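Local coordinates for hexapeptide transferase family protein (Anaplasma phagocytophilum, PDB 3IXC), which probably has transferase activity as a member of the hexapeptide-repeat family and binds magnesium ions between the subunits of a trimer of left-handed beta-helices, at residues 74-85 and 97-108; 114-125 and 132-143. All blocks are in the same frame, centred on the assembly; numbering follows the deposited sequence. Where two conformers were deposited one is given.

Contact 1. Residues 74-85 and 97-108; sequences EVGEGTNIQDNT and VIGKFVTIGHSC. With MG (magnesium ion), chain B.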
loop_
_atom_site.group_PDB
_atom_site.type_symbol
_atom_site.label_atom_id
_atom_site.label_comp_id
_atom_site.label_asym_id
_atom_site.label_seq_id
_atom_site.Cartn_x
_atom_site.Cartn_y
_atom_site.Cartn_z
ATOM N N GLU A 74 11.808 1.056 16.882
ATOM C CA GLU A 74 12.354 -0.131 17.536
ATOM C C GLU A 74 11.474 -1.316 17.193
ATOM O O GLU A 74 10.249 -1.233 17.299
ATOM C CB GLU A 74 12.416 0.066 19.048
ATOM C CG GLU A 74 13.337 1.217 19.477
ATOM C CD GLU A 74 13.347 1.446 20.976
ATOM O OE1 GLU A 74 12.433 0.950 21.674
ATOM O OE2 GLU A 74 14.279 2.120 21.461
ATOM N N VAL A 75 12.100 -2.403 16.750
ATOM C CA VAL A 75 11.381 -3.622 16.406
ATOM C C VAL A 75 11.949 -4.785 17.215
ATOM O O VAL A 75 13.109 -5.175 17.036
ATOM C CB VAL A 75 11.487 -3.931 14.896
ATOM C CG1 VAL A 75 10.728 -5.219 14.551
ATOM C CG2 VAL A 75 10.977 -2.738 14.050
ATOM N N GLY A 76 11.118 -5.340 18.093
ATOM C CA GLY A 76 11.564 -6.381 19.015
ATOM C C GLY A 76 11.809 -7.738 18.375
ATOM O O GLY A 76 11.430 -7.986 17.227
ATOM N N GLU A 77 12.458 -8.610 19.146
ATOM C CA GLU A 77 12.730 -9.994 18.769
ATOM C C GLU A 77 11.483 -10.703 18.237
ATOM O O GLU A 77 10.404 -10.572 18.812
ATOM C CB GLU A 77 13.261 -10.756 19.995
ATOM C CG GLU A 77 13.311 -12.265 19.826
ATOM C CD GLU A 77 13.698 -13.009 21.101
ATOM O OE1 GLU A 77 13.931 -12.361 22.148
ATOM O OE2 GLU A 77 13.765 -14.250 21.056
ATOM N N GLY A 78 11.644 -11.453 17.145
ATOM C CA GLY A 78 10.604 -12.371 16.672
ATOM C C GLY A 78 9.395 -11.700 16.046
ATOM O O GLY A 78 8.354 -12.329 15.885
ATOM N N THR A 79 9.539 -10.424 15.696
ATOM C CA THR A 79 8.446 -9.660 15.100
ATOM C C THR A 79 8.507 -9.687 13.580
ATOM O O THR A 79 9.591 -9.574 12.993
ATOM C CB THR A 79 8.452 -8.221 15.660
ATOM O OG1 THR A 79 7.966 -8.268 17.010
ATOM C CG2 THR A 79 7.575 -7.255 14.834
ATOM N N ASN A 80 7.343 -9.835 12.951
ATOM C CA ASN A 80 7.249 -9.737 11.493
ATOM C C ASN A 80 6.513 -8.465 11.084
ATOM O O ASN A 80 5.491 -8.095 11.682
ATOM C CB ASN A 80 6.612 -10.996 10.877
ATOM C CG ASN A 80 5.178 -11.219 11.334
ATOM O OD1 ASN A 80 4.237 -10.722 10.719
ATOM N ND2 ASN A 80 5.009 -11.971 12.414
ATOM N N ILE A 81 7.073 -7.760 10.105
ATOM C CA ILE A 81 6.410 -6.598 9.523
ATOM C C ILE A 81 6.246 -6.901 8.043
ATOM O O ILE A 81 7.214 -6.882 7.275
ATOM C CB ILE A 81 7.212 -5.307 9.758
ATOM C CG1 ILE A 81 7.500 -5.136 11.257
ATOM C CG2 ILE A 81 6.440 -4.103 9.191
ATOM C CD1 ILE A 81 8.277 -3.870 11.626
ATOM N N GLN A 82 5.014 -7.196 7.658
ATOM C CA GLN A 82 4.749 -7.813 6.358
ATOM C C GLN A 82 4.750 -6.807 5.201
ATOM O O GLN A 82 4.904 -5.591 5.406
ATOM C CB GLN A 82 3.453 -8.617 6.422
ATOM C CG GLN A 82 3.573 -9.833 7.331
ATOM C CD GLN A 82 2.250 -10.517 7.551
ATOM O OE1 GLN A 82 1.368 -10.486 6.682
ATOM N NE2 GLN A 82 2.092 -11.151 8.719
ATOM N N ASP A 83 4.599 -7.348 3.998
ATOM C CA ASP A 83 4.972 -6.685 2.748
ATOM C C ASP A 83 4.286 -5.352 2.534
ATOM O O ASP A 83 3.087 -5.212 2.795
ATOM C CB ASP A 83 4.676 -7.605 1.560
ATOM C CG ASP A 83 4.954 -9.059 1.881
ATOM O OD1 ASP A 83 5.954 -9.613 1.371
ATOM O OD2 ASP A 83 4.173 -9.637 2.677
ATOM N N ASN A 84 5.067 -4.389 2.045
ATOM C CA ASN A 84 4.567 -3.060 1.676
ATOM C C ASN A 84 4.040 -2.225 2.848
ATOM O O ASN A 84 3.389 -1.214 2.630
ATOM C CB ASN A 84 3.522 -3.154 0.542
ATOM C CG ASN A 84 4.157 -3.444 -0.816
ATOM O OD1 ASN A 84 5.375 -3.572 -0.926
ATOM N ND2 ASN A 84 3.333 -3.522 -1.858
ATOM N N THR A 85 4.330 -2.636 4.082
ATOM C CA THR A 85 4.017 -1.799 5.247
ATOM C C THR A 85 4.967 -0.594 5.321
ATOM O O THR A 85 6.135 -0.699 4.960
ATOM C CB THR A 85 4.072 -2.638 6.529
ATOM O OG1 THR A 85 2.943 -3.513 6.536
ATOM C CG2 THR A 85 4.020 -1.764 7.792
ATOM N N VAL A 97 7.566 2.173 18.835
ATOM C CA VAL A 97 8.157 1.093 19.628
ATOM C C VAL A 97 7.292 -0.136 19.428
ATOM O O VAL A 97 6.117 -0.140 19.792
ATOM C CB VAL A 97 8.249 1.457 21.123
ATOM C CG1 VAL A 97 8.804 0.268 21.929
ATOM C CG2 VAL A 97 9.132 2.698 21.321
ATOM N N ILE A 98 7.880 -1.153 18.805
ATOM C CA ILE A 98 7.183 -2.401 18.497
ATOM C C ILE A 98 7.859 -3.505 19.292
ATOM O O ILE A 98 9.084 -3.677 19.224
ATOM C CB ILE A 98 7.214 -2.699 16.979
ATOM C CG1 ILE A 98 6.548 -1.548 16.209
ATOM C CG2 ILE A 98 6.508 -4.031 16.670
ATOM C CD1 ILE A 98 6.859 -1.501 14.714
ATOM N N GLY A 99 7.057 -4.222 20.076
ATOM C CA GLY A 99 7.576 -5.229 21.003
ATOM C C GLY A 99 7.977 -6.528 20.329
ATOM O O GLY A 99 8.237 -6.565 19.118
ATOM N N LYS A 100 8.023 -7.587 21.133
ATOM C CA LYS A 100 8.476 -8.904 20.706
ATOM C C LYS A 100 7.316 -9.742 20.192
ATOM O O LYS A 100 6.201 -9.638 20.693
ATOM C CB LYS A 100 9.117 -9.642 21.885
ATOM C CG LYS A 100 10.270 -8.921 22.535
ATOM C CD LYS A 100 10.785 -9.778 23.678
ATOM C CE LYS A 100 11.776 -9.037 24.541
ATOM N NZ LYS A 100 12.166 -9.871 25.714
ATOM N N PHE A 101 7.590 -10.587 19.199
ATOM C CA PHE A 101 6.594 -11.544 18.687
ATOM C C PHE A 101 5.302 -10.869 18.240
ATOM O O PHE A 101 4.204 -11.389 18.444
ATOM C CB PHE A 101 6.361 -12.671 19.712
ATOM C CG PHE A 101 7.628 -13.351 20.128
ATOM C CD1 PHE A 101 8.321 -14.168 19.234
ATOM C CD2 PHE A 101 8.151 -13.148 21.401
ATOM C CE1 PHE A 101 9.519 -14.788 19.612
ATOM C CE2 PHE A 101 9.340 -13.758 21.785
ATOM C CZ PHE A 101 10.022 -14.582 20.894
ATOM N N VAL A 102 5.464 -9.700 17.620
ATOM C CA VAL A 102 4.354 -8.921 17.077
ATOM C C VAL A 102 4.165 -9.321 15.613
ATOM O O VAL A 102 5.142 -9.590 14.902
ATOM C CB VAL A 102 4.651 -7.400 17.173
ATOM C CG1 VAL A 102 3.656 -6.580 16.338
ATOM C CG2 VAL A 102 4.598 -6.937 18.629
ATOM N N THR A 103 2.907 -9.376 15.176
ATOM C CA THR A 103 2.582 -9.609 13.771
ATOM C C THR A 103 1.953 -8.343 13.208
ATOM O O THR A 103 0.930 -7.868 13.733
ATOM C CB THR A 103 1.608 -10.801 13.604
ATOM O OG1 THR A 103 2.269 -12.025 13.973
ATOM C CG2 THR A 103 1.138 -10.928 12.139
ATOM N N ILE A 104 2.590 -7.786 12.171
ATOM C CA ILE A 104 2.014 -6.666 11.433
ATOM C C ILE A 104 1.743 -7.133 10.007
ATOM O O ILE A 104 2.654 -7.506 9.273
ATOM C CB ILE A 104 2.919 -5.410 11.469
ATOM C CG1 ILE A 104 3.032 -4.900 12.908
ATOM C CG2 ILE A 104 2.361 -4.299 10.547
ATOM C CD1 ILE A 104 4.388 -4.326 13.261
ATOM N N GLY A 105 0.460 -7.133 9.645
ATOM C CA GLY A 105 0.025 -7.634 8.345
ATOM C C GLY A 105 0.455 -6.788 7.155
ATOM O O GLY A 105 1.046 -5.710 7.310
ATOM N N HIS A 106 0.157 -7.282 5.955
ATOM C CA HIS A 106 0.602 -6.589 4.731
ATOM C C HIS A 106 0.023 -5.190 4.664
ATOM O O HIS A 106 -1.116 -4.958 5.090
ATOM C CB HIS A 106 0.149 -7.316 3.462
ATOM C CG HIS A 106 0.268 -8.806 3.533
ATOM N ND1 HIS A 106 1.457 -9.471 3.319
ATOM C CD2 HIS A 106 -0.662 -9.762 3.778
ATOM C CE1 HIS A 106 1.257 -10.772 3.437
ATOM N NE2 HIS A 106 -0.018 -10.976 3.719
ATOM N N SER A 107 0.812 -4.270 4.118
ATOM C CA SER A 107 0.311 -2.964 3.688
ATOM C C SER A 107 -0.357 -2.173 4.812
ATOM O O SER A 107 -1.393 -1.523 4.614
ATOM C CB SER A 107 -0.625 -3.124 2.488
ATOM O OG SER A 107 0.057 -3.768 1.425
ATOM N N CYS A 108 0.235 -2.259 6.001
ATOM C CA CYS A 108 -0.165 -1.411 7.118
ATOM C C CYS A 108 0.564 -0.070 7.056
ATOM O O CYS A 108 1.531 0.081 6.318
ATOM C CB CYS A 108 0.126 -2.097 8.447
ATOM S SG CYS A 108 -1.029 -3.449 8.797
HETATM MG MG MG B . -0.276 -13.177 4.507
HETATM O O HOH W 1 -1.320 -10.315 6.884
HETATM O O HOH W 2 0.705 -13.513 6.183
HETATM O O HOH W 3 1.378 0.571 3.455
#
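His106 meets Asp83 and Gln82 of the neighbouring coil in two different ways. In the plane of the imidazole, its ND1 gives a hydrogen bond to OD2 of Asp83 (2.8 Å), which is met on its anti side. This bond at one edge and the magnesium bound by His106 NE2 at 2.4 Å hold the ring. OE1 of Gln82 merely lies over the ring centre, 3.2 Å above one face, with amide and ring planes 68° apart. One of the metal's waters also donates to Gln82 OE1, placing that glutamine in the second shell. His88 and His111 of a neighbouring subunit complete the protein ligands, and Arg67 of that subunit forms a salt bridge with Asp83.

Gln82 is held in turn by Asn80, whose OD1 accepts from Gln82 NE2. With CG between its backbone N and carbonyl carbon (chi1 63°), Asn80 turns ND2 to OG1 of Thr103 at 3.2 Å, the donor angle a fairly straight 161°; Thr103 OG1 is also hydrogen-bonded to Ser179 of helix 170-188.

On the inward face, Ile81 meets Ile98 tip to tip but runs alongside Ile104, CG1 to CD1 3.8 Å. Thr79 OG1 bridges the turns, donating to Gly99 O and accepting from Val102 N.

Backbone hydrogen bonds pair strand 72-75 in parallel with 96-98, and 80-81 with 103-104. Leu110 of strand 109-110 packs against Ile98 and Ile104, while Tyr183 of helix 170-188 covers Asn80 and Gln82.

Contact 2. Residues 114-125 and 132-143; sequences TLGNNAFVGMGS and VMEEGSMLAAGS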
loop_
_atom_site.group_PDB
_atom_site.type_symbol
_atom_site.label_atom_id
_atom_site.label_comp_id
_atom_site.label_asym_id
_atom_site.label_seq_id
_atom_site.Cartn_x
_atom_site.Cartn_y
_atom_site.Cartn_z
ATOM N N THR A 114 2.845 2.630 19.851
ATOM C CA THR A 114 3.498 1.640 20.701
ATOM C C THR A 114 2.704 0.343 20.638
ATOM O O THR A 114 1.508 0.334 20.926
ATOM C CB THR A 114 3.582 2.139 22.157
ATOM O OG1 THR A 114 4.308 3.372 22.186
ATOM C CG2 THR A 114 4.282 1.118 23.048
ATOM N N LEU A 115 3.370 -0.745 20.252
ATOM C CA LEU A 115 2.718 -2.054 20.139
ATOM C C LEU A 115 3.391 -3.026 21.095
ATOM O O LEU A 115 4.591 -3.302 20.974
ATOM C CB LEU A 115 2.790 -2.576 18.693
ATOM C CG LEU A 115 2.390 -1.619 17.557
ATOM C CD1 LEU A 115 2.509 -2.319 16.218
ATOM C CD2 LEU A 115 0.966 -1.045 17.738
ATOM N N GLY A 116 2.624 -3.525 22.059
ATOM C CA GLY A 116 3.170 -4.422 23.076
ATOM C C GLY A 116 3.480 -5.792 22.517
ATOM O O GLY A 116 3.084 -6.131 21.393
ATOM N N ASN A 117 4.192 -6.601 23.301
ATOM C CA ASN A 117 4.512 -7.960 22.869
ATOM C C ASN A 117 3.255 -8.708 22.454
ATOM O O ASN A 117 2.209 -8.570 23.087
ATOM C CB ASN A 117 5.197 -8.754 23.981
ATOM C CG ASN A 117 6.454 -8.088 24.496
ATOM O OD1 ASN A 117 7.082 -7.273 23.811
ATOM N ND2 ASN A 117 6.837 -8.443 25.722
ATOM N N ASN A 118 3.372 -9.499 21.392
ATOM C CA ASN A 118 2.267 -10.329 20.895
ATOM C C ASN A 118 1.064 -9.543 20.377
ATOM O O ASN A 118 -0.003 -10.128 20.196
ATOM C CB ASN A 118 1.769 -11.326 21.963
ATOM C CG ASN A 118 2.639 -12.576 22.106
ATOM O OD1 ASN A 118 2.674 -13.164 23.185
ATOM N ND2 ASN A 118 3.287 -13.019 21.025
ATOM N N ALA A 119 1.219 -8.237 20.147
ATOM C CA ALA A 119 0.190 -7.469 19.427
ATOM C C ALA A 119 0.057 -8.001 18.002
ATOM O O ALA A 119 1.036 -8.495 17.418
ATOM C CB ALA A 119 0.528 -5.984 19.403
ATOM N N PHE A 120 -1.148 -7.912 17.448
ATOM C CA PHE A 120 -1.430 -8.445 16.113
ATOM C C PHE A 120 -2.199 -7.370 15.370
ATOM O O PHE A 120 -3.315 -7.003 15.764
ATOM C CB PHE A 120 -2.250 -9.740 16.220
ATOM C CG PHE A 120 -2.430 -10.484 14.915
ATOM C CD1 PHE A 120 -1.776 -11.700 14.703
ATOM C CD2 PHE A 120 -3.259 -9.986 13.908
ATOM C CE1 PHE A 120 -1.937 -12.408 13.510
ATOM C CE2 PHE A 120 -3.431 -10.694 12.695
ATOM C CZ PHE A 120 -2.775 -11.906 12.502
ATOM N N VAL A 121 -1.593 -6.856 14.305
ATOM C CA VAL A 121 -2.215 -5.798 13.505
ATOM C C VAL A 121 -2.638 -6.396 12.177
ATOM O O VAL A 121 -1.794 -6.785 11.361
ATOM C CB VAL A 121 -1.248 -4.611 13.272
ATOM C CG1 VAL A 121 -1.932 -3.516 12.444
ATOM C CG2 VAL A 121 -0.761 -4.042 14.592
ATOM N N GLY A 122 -3.950 -6.488 11.969
ATOM C CA GLY A 122 -4.502 -7.077 10.752
ATOM C C GLY A 122 -4.055 -6.316 9.518
ATOM O O GLY A 122 -3.847 -5.110 9.572
ATOM N N MET A 123 -3.883 -7.045 8.415
ATOM C CA MET A 123 -3.443 -6.443 7.153
ATOM C C MET A 123 -4.279 -5.224 6.768
ATOM O O MET A 123 -5.492 -5.183 7.010
ATOM C CB MET A 123 -3.478 -7.484 6.037
ATOM C CG MET A 123 -4.870 -8.030 5.717
ATOM S SD MET A 123 -4.694 -9.426 4.602
ATOM C CE MET A 123 -6.365 -9.969 4.379
ATOM N N GLY A 124 -3.625 -4.229 6.169
ATOM C CA GLY A 124 -4.335 -3.062 5.657
ATOM C C GLY A 124 -4.827 -2.110 6.733
ATOM O O GLY A 124 -5.742 -1.315 6.479
ATOM N N SER A 125 -4.217 -2.177 7.920
ATOM C CA SER A 125 -4.590 -1.283 9.028
ATOM C C SER A 125 -3.680 -0.066 9.125
ATOM O O SER A 125 -2.536 -0.087 8.666
ATOM C CB SER A 125 -4.577 -2.031 10.370
ATOM O OG SER A 125 -5.581 -3.036 10.403
ATOM N N VAL A 132 -1.792 3.117 21.227
ATOM C CA VAL A 132 -1.097 2.063 21.963
ATOM C C VAL A 132 -1.883 0.777 21.816
ATOM O O VAL A 132 -3.101 0.768 21.995
ATOM C CB VAL A 132 -0.970 2.401 23.477
ATOM C CG1 VAL A 132 -0.372 1.219 24.257
ATOM C CG2 VAL A 132 -0.136 3.664 23.683
ATOM N N MET A 133 -1.189 -0.304 21.476
ATOM C CA MET A 133 -1.750 -1.635 21.643
ATOM C C MET A 133 -1.017 -2.297 22.803
ATOM O O MET A 133 0.212 -2.423 22.787
ATOM C CB MET A 133 -1.624 -2.464 20.361
ATOM C CG MET A 133 -2.512 -1.938 19.240
ATOM S SD MET A 133 -2.449 -2.948 17.756
ATOM C CE MET A 133 -3.267 -4.441 18.332
ATOM N N GLU A 134 -1.766 -2.679 23.833
ATOM C CA GLU A 134 -1.164 -3.381 24.957
ATOM C C GLU A 134 -0.742 -4.785 24.531
ATOM O O GLU A 134 -1.127 -5.268 23.463
ATOM C CB GLU A 134 -2.133 -3.435 26.139
ATOM C CG GLU A 134 -2.447 -2.044 26.705
ATOM C CD GLU A 134 -3.245 -2.100 27.986
ATOM O OE1 GLU A 134 -3.813 -3.171 28.313
ATOM O OE2 GLU A 134 -3.303 -1.055 28.677
ATOM N N GLU A 135 0.076 -5.429 25.360
ATOM C CA GLU A 135 0.513 -6.796 25.098
ATOM C C GLU A 135 -0.693 -7.681 24.765
ATOM O O GLU A 135 -1.727 -7.603 25.425
ATOM C CB GLU A 135 1.269 -7.332 26.325
ATOM C CG GLU A 135 1.584 -8.828 26.312
ATOM C CD GLU A 135 0.397 -9.711 26.691
ATOM O OE1 GLU A 135 -0.372 -9.350 27.617
ATOM O OE2 GLU A 135 0.242 -10.781 26.064
ATOM N N GLY A 136 -0.565 -8.513 23.734
ATOM C CA GLY A 136 -1.584 -9.529 23.463
ATOM C C GLY A 136 -2.956 -8.988 23.100
ATOM O O GLY A 136 -3.980 -9.519 23.540
ATOM N N SER A 137 -2.963 -7.933 22.291
ATOM C CA SER A 137 -4.188 -7.318 21.775
ATOM C C SER A 137 -4.199 -7.411 20.250
ATOM O O SER A 137 -3.171 -7.702 19.635
ATOM C CB SER A 137 -4.292 -5.856 22.227
ATOM O OG SER A 137 -3.214 -5.078 21.717
ATOM N N MET A 138 -5.355 -7.162 19.640
ATOM C CA MET A 138 -5.487 -7.350 18.197
ATOM C C MET A 138 -6.352 -6.301 17.522
ATOM O O MET A 138 -7.341 -5.843 18.093
ATOM C CB MET A 138 -6.037 -8.748 17.887
ATOM C CG MET A 138 -6.119 -9.051 16.398
ATOM S SD MET A 138 -6.243 -10.800 16.002
ATOM C CE MET A 138 -7.817 -11.180 16.640
ATOM N N LEU A 139 -5.945 -5.943 16.304
ATOM C CA LEU A 139 -6.708 -5.075 15.436
ATOM C C LEU A 139 -7.123 -5.899 14.217
ATOM O O LEU A 139 -6.280 -6.564 13.601
ATOM C CB LEU A 139 -5.820 -3.900 15.029
ATOM C CG LEU A 139 -6.429 -2.611 14.496
ATOM C CD1 LEU A 139 -7.417 -2.019 15.487
ATOM C CD2 LEU A 139 -5.306 -1.632 14.184
ATOM N N ALA A 140 -8.412 -5.868 13.877
ATOM C CA ALA A 140 -8.907 -6.576 12.690
ATOM C C ALA A 140 -8.304 -5.979 11.426
ATOM O O ALA A 140 -7.922 -4.802 11.412
ATOM C CB ALA A 140 -10.414 -6.488 12.612
ATOM N N ALA A 141 -8.258 -6.781 10.362
ATOM C CA ALA A 141 -7.862 -6.286 9.042
ATOM C C ALA A 141 -8.626 -5.011 8.690
ATOM O O ALA A 141 -9.820 -4.886 8.980
ATOM C CB ALA A 141 -8.108 -7.341 7.981
ATOM N N GLY A 142 -7.917 -4.065 8.082
ATOM C CA GLY A 142 -8.548 -2.862 7.543
ATOM C C GLY A 142 -8.982 -1.845 8.579
ATOM O O GLY A 142 -9.807 -0.981 8.282
ATOM N N SER A 143 -8.428 -1.933 9.788
ATOM C CA SER A 143 -8.798 -0.998 10.851
ATOM C C SER A 143 -8.052 0.323 10.748
ATOM O O SER A 143 -6.975 0.391 10.156
ATOM C CB SER A 143 -8.502 -1.589 12.222
ATOM O OG SER A 143 -9.241 -2.774 12.454
HETATM O O HOH W 4 2.986 -11.672 25.657
#
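Met133 lies across Leu115 and Val121 inside the coil, and its sulfur carries much of the apolar packing: SD is 3.7 Å from Val121 CG2, while CG touches Leu115 CD2. A bend at the last torsion (chi3 69°) brings the methyl group CE up to the backbone of strand 120-121, 3.6 Å from Phe120 O.

The outward face has a Met-aromatic contact. Phe120 and Met138 run side by side in the same direction, both with CG opposite their backbone N, and Met138 SD sits 4.3 Å from the centre of the Phe120 ring, obliquely at 35° from its normal. Leu176 of helix 170-188 also packs on Phe120.

Backbone hydrogen bonds pair the strands in parallel: Met133 N to Thr114 O and Gly116 N to Met133 O in one wall, Leu139 N to Phe120 O and Gly122 N to Leu139 O in the next. The corners are stitched too, Gly136 N to Asn117 O and Gly142 N to Met123 O.

Side-chain hydroxyls secure the turns. Ser125 OG donates to Gly122 O at 2.8 Å and accepts from Ser143 N at 3.1 Å, so one hydroxyl closes its own turn and ties it to the next. Ser143 OG and Ser137 OG donate to Ala140 O and Glu134 O. At the outer corner a water bridges Asn118 OD1 and Glu135 OE2, while Asn118 ND2 bonds to Gln177.

Short parallel strands linked by stacked type II turns, with aliphatic side chains directed inward, are the signature of the left-handed beta-helix built from hexapeptide repeats.

In the fold
Contacts 1 and 2 follow one another along the chain, their centres about 10 Å apart, and join four consecutive coils of one left-handed beta-helix. Segments 97-108 and 114-125 are themselves neighbours: strand 96-98 lies beside 114-115 in one parallel sheet, and 103-104 beside 120-121 in another. Probable hydrogen bonds from Gly99 N to Leu115 O and from Val121 N to Thr103 O continue the ladder between them. Helix 170-188 runs along the outside of both. Both also reach the second subunit, but contact 1 supplies one magnesium ligand, His106, whereas contact 2 brings Met123 against it from the adjoining coil. The stacked coils probably help to place His106 at the subunit interface, where the metal is bound.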